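Local coordinates for protein Afp3 (PDB 6RBN) that probably forms part of the contractile sheath that surrounds the tube of the anti-feeding prophage, a phage-tail-like injection system, here in its extended state, at residues T48-W53 with T57-S62; L117-Q120 with P125-L128. All coordinates share one frame; numbering follows the deposited sequence.

Interaction 1. Residues T48-W53 with T57-S62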
# COMPACT_ATOMS: atom_id res chain seq x y z
N THR D 48 10.01 -33.41 62.27
CA THR D 48 10.27 -31.98 62.12
C THR D 48 11.16 -31.72 60.92
O THR D 48 12.01 -32.54 60.57
CB THR D 48 10.94 -31.41 63.37
OG1 THR D 48 12.19 -32.07 63.59
CG2 THR D 48 10.05 -31.61 64.58
N ARG D 49 10.97 -30.56 60.30
CA ARG D 49 11.76 -30.15 59.15
C ARG D 49 12.95 -29.31 59.63
O ARG D 49 12.78 -28.39 60.42
CB ARG D 49 10.92 -29.34 58.17
CG ARG D 49 11.65 -28.96 56.90
CD ARG D 49 10.76 -28.17 55.97
NE ARG D 49 11.46 -27.84 54.73
CZ ARG D 49 12.20 -26.75 54.57
NH1 ARG D 49 12.34 -25.88 55.56
NH2 ARG D 49 12.80 -26.52 53.41
N ILE D 50 14.14 -29.65 59.14
CA ILE D 50 15.38 -29.00 59.55
C ILE D 50 16.00 -28.41 58.29
O ILE D 50 16.75 -29.07 57.57
CB ILE D 50 16.33 -29.98 60.24
CG1 ILE D 50 15.65 -30.60 61.45
CG2 ILE D 50 17.59 -29.29 60.70
CD1 ILE D 50 15.27 -29.59 62.51
N GLY D 51 15.70 -27.13 58.03
CA GLY D 51 16.07 -26.53 56.76
C GLY D 51 17.55 -26.26 56.60
O GLY D 51 18.05 -26.20 55.47
N SER D 52 18.27 -26.11 57.70
CA SER D 52 19.71 -25.87 57.66
C SER D 52 20.32 -26.39 58.95
O SER D 52 19.62 -26.90 59.83
CB SER D 52 20.02 -24.39 57.45
OG SER D 52 19.60 -23.62 58.56
N TRP D 53 21.64 -26.26 59.06
CA TRP D 53 22.31 -26.66 60.30
C TRP D 53 21.99 -25.70 61.44
O TRP D 53 21.99 -26.09 62.61
CB TRP D 53 23.82 -26.75 60.08
CG TRP D 53 24.57 -27.12 61.31
CD1 TRP D 53 25.31 -26.29 62.10
CD2 TRP D 53 24.62 -28.41 61.94
NE1 TRP D 53 25.83 -26.99 63.16
CE2 TRP D 53 25.42 -28.29 63.08
CE3 TRP D 53 24.06 -29.65 61.63
CZ2 TRP D 53 25.69 -29.36 63.92
CZ3 TRP D 53 24.33 -30.71 62.46
CH2 TRP D 53 25.13 -30.56 63.59
N THR D 57 20.58 -26.58 65.44
CA THR D 57 21.16 -26.16 66.71
C THR D 57 20.16 -25.44 67.60
O THR D 57 20.37 -25.36 68.81
CB THR D 57 22.36 -25.25 66.46
OG1 THR D 57 21.94 -24.08 65.75
CG2 THR D 57 23.41 -25.98 65.65
N ILE D 58 19.07 -24.92 67.04
CA ILE D 58 18.07 -24.24 67.85
C ILE D 58 17.03 -25.23 68.37
O ILE D 58 16.63 -25.17 69.53
CB ILE D 58 17.42 -23.11 67.02
CG1 ILE D 58 18.48 -22.07 66.66
CG2 ILE D 58 16.29 -22.45 67.79
CD1 ILE D 58 18.00 -21.06 65.66
N LEU D 59 16.60 -26.16 67.52
CA LEU D 59 15.55 -27.09 67.92
C LEU D 59 16.10 -28.26 68.71
O LEU D 59 15.49 -28.69 69.70
CB LEU D 59 14.80 -27.59 66.68
CG LEU D 59 14.03 -26.51 65.92
CD1 LEU D 59 13.44 -27.08 64.65
CD2 LEU D 59 12.95 -25.93 66.79
N PHE D 60 17.24 -28.80 68.31
CA PHE D 60 17.82 -29.98 68.92
C PHE D 60 19.11 -29.63 69.65
O PHE D 60 19.78 -28.65 69.34
CB PHE D 60 18.10 -31.06 67.88
CG PHE D 60 16.86 -31.66 67.28
CD1 PHE D 60 16.22 -32.71 67.89
CD2 PHE D 60 16.33 -31.14 66.11
CE1 PHE D 60 15.08 -33.26 67.34
CE2 PHE D 60 15.19 -31.69 65.56
CZ PHE D 60 14.57 -32.75 66.18
N ASP D 61 19.44 -30.46 70.64
CA ASP D 61 20.71 -30.31 71.34
C ASP D 61 21.82 -30.83 70.44
O ASP D 61 21.82 -32.00 70.05
CB ASP D 61 20.67 -31.08 72.66
CG ASP D 61 21.81 -30.70 73.60
OD1 ASP D 61 22.62 -29.83 73.24
OD2 ASP D 61 21.88 -31.28 74.70
N SER D 62 22.77 -29.96 70.11
CA SER D 62 23.82 -30.31 69.16
C SER D 62 25.15 -30.63 69.83
O SER D 62 26.08 -31.04 69.13
CB SER D 62 24.02 -29.17 68.15
OG SER D 62 24.52 -28.01 68.79

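Interaction 2. Residues L117-Q120 with P125-L128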
# COMPACT_ATOMS: atom_id res chain seq x y z
N LEU D 117 27.92 -34.18 58.67
CA LEU D 117 28.43 -34.78 57.45
C LEU D 117 27.39 -34.82 56.34
O LEU D 117 27.75 -35.00 55.18
CB LEU D 117 28.93 -36.18 57.74
CG LEU D 117 30.12 -36.18 58.70
CD1 LEU D 117 30.43 -37.60 59.05
CD2 LEU D 117 31.31 -35.51 58.06
N TYR D 118 26.10 -34.67 56.68
CA TYR D 118 25.08 -34.57 55.64
C TYR D 118 25.14 -33.22 54.94
O TYR D 118 25.07 -33.15 53.71
CB TYR D 118 23.70 -34.81 56.24
CG TYR D 118 22.57 -34.57 55.27
CD1 TYR D 118 22.33 -35.44 54.22
CD2 TYR D 118 21.74 -33.47 55.40
CE1 TYR D 118 21.30 -35.22 53.33
CE2 TYR D 118 20.71 -33.24 54.52
CZ TYR D 118 20.50 -34.12 53.49
OH TYR D 118 19.48 -33.89 52.60
N PHE D 119 25.25 -32.13 55.70
CA PHE D 119 25.24 -30.81 55.08
C PHE D 119 26.58 -30.47 54.45
O PHE D 119 26.66 -29.60 53.57
CB PHE D 119 24.83 -29.75 56.09
CG PHE D 119 23.41 -29.85 56.54
CD1 PHE D 119 22.38 -29.43 55.72
CD2 PHE D 119 23.09 -30.31 57.80
CE1 PHE D 119 21.07 -29.51 56.13
CE2 PHE D 119 21.78 -30.39 58.22
CZ PHE D 119 20.77 -29.99 57.38
N GLN D 120 27.66 -31.14 54.87
CA GLN D 120 28.95 -30.95 54.21
C GLN D 120 28.98 -31.62 52.84
O GLN D 120 29.79 -31.24 51.99
CB GLN D 120 30.09 -31.48 55.07
CG GLN D 120 30.43 -30.62 56.26
CD GLN D 120 31.53 -31.21 57.12
OE1 GLN D 120 32.05 -32.28 56.82
NE2 GLN D 120 31.88 -30.52 58.20
N PRO D 125 16.25 -30.19 52.79
CA PRO D 125 15.24 -29.85 53.82
C PRO D 125 15.24 -30.78 55.02
O PRO D 125 14.76 -30.39 56.09
CB PRO D 125 13.92 -29.93 53.04
CG PRO D 125 14.31 -29.70 51.61
CD PRO D 125 15.64 -30.38 51.47
N CYS D 126 15.71 -32.03 54.86
CA CYS D 126 16.21 -32.89 55.94
C CYS D 126 15.24 -33.13 57.10
O CYS D 126 15.43 -32.58 58.19
CB CYS D 126 17.52 -32.31 56.47
SG CYS D 126 18.45 -33.37 57.60
N TYR D 127 14.17 -33.88 56.87
CA TYR D 127 13.25 -34.24 57.95
C TYR D 127 13.93 -35.18 58.94
O TYR D 127 14.75 -36.02 58.57
CB TYR D 127 11.99 -34.89 57.38
CG TYR D 127 11.11 -33.91 56.65
CD1 TYR D 127 10.19 -33.13 57.33
CD2 TYR D 127 11.23 -33.74 55.28
CE1 TYR D 127 9.40 -32.23 56.67
CE2 TYR D 127 10.44 -32.83 54.61
CZ TYR D 127 9.53 -32.08 55.31
OH TYR D 127 8.74 -31.18 54.63
N LEU D 128 13.59 -35.02 60.22
CA LEU D 128 14.14 -35.83 61.29
C LEU D 128 13.02 -36.47 62.10
O LEU D 128 11.97 -35.86 62.31
CB LEU D 128 15.02 -35.02 62.25
CG LEU D 128 16.28 -34.35 61.73
CD1 LEU D 128 16.99 -33.69 62.90
CD2 LEU D 128 17.19 -35.32 61.03

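Interaction 1. Residues T48-W53 with T57-S62
W53 and T57 meet one helical turn apart at the start of helix 53-59. The backbone N of T57 donates to O of W53 at 3.2 Å, an i to i+4 helical bond with an N-H...O angle of 148°. On the same pair, the methyl CG2 of T57 sits over one face of the indole, off-centre toward the rim and 3.6 Å from NE1 of W53, with the five-membered ring as its CH-pi partner. Two torsions produce this: W53 holds CG anti to its backbone N (chi1 179°), so that the T57 side chain crosses it at about a right angle, and T57 sets OG1 between its N and carbonyl carbon (chi1 61°), hydrogen-bonded to O of L54, with CG2 left on the indole side.

At the far end of the helix, the ring edge of F60 meets T48 of the short strand and I50 just after it. OG1 of T48 lies near the ring plane, 3.6 Å from CZ of F60, and CD1 of I50 is 3.7 Å from CE2 of F60. That I50 methyl also touches CD1 of L59 at 3.8 Å, so it bridges the two side chains. The helical bond and CH-pi contact thus belong to the helix's first turn, while mainly apolar packing, with one threonine hydroxyl oxygen at the F60 ring edge, holds strand 48-49 and its following loop against the helix end, without any salt bridge.

Interaction 2. Residues L117-Q120 with P125-L128
C126 reaches two consecutive aromatic residues of helix 111-120, Y118 and F119, with a single short side chain. SG of C126 is anti to the backbone N (chi1 -169°), directed at the helix, and comes within 3.8 Å of CE2 of Y118. The sulfur approaches that ring obliquely, 4.6 Å from its centroid, a Cys sulfur-aromatic contact. A second, longer one is made with F119, whose ring is also met at a slant; CZ of F119 lies 4.1 Å from CB of C126.

Differing first torsions let these consecutive helix residues turn their rings to the same cysteine: Y118 has CG anti to its own N (chi1 173°), whereas in F119 CG lies beside the N (chi1 -68°). The rings also meet each other, CD2 of Y118 lying over the centre of one F119 face, 3.9 Å above its plane. C126 itself lies just ahead of strand 127-130.

All three side chains are buried. F32 of strand 31-34 meets Y118 edge-to-face and also packs on C126, while L115, earlier in helix 111-120, touches both C126 and L128, so the contact lies between this helix and the sheet.

In the fold
Interactions 1 and 2 follow one another along the chain, their centres about 9 Å apart, and meet where strand 48-49 runs antiparallel to strand 127-130. N of L128 lies 3.0 Å from O of T48, and N of I50 lies 3.2 Å from O of P125; both are probable hydrogen bonds. I50 and F60 of interaction 1 also pack on L128, and W53 reaches across to F119 of interaction 2; the W53 contact links helices 53-59 and 111-120, while the sheet joins the strands next to them. Interaction 1 lies nearer the periphery, where S52 and I58 approach an Afp2 chain, whereas no other chain touches the segments of interaction 2.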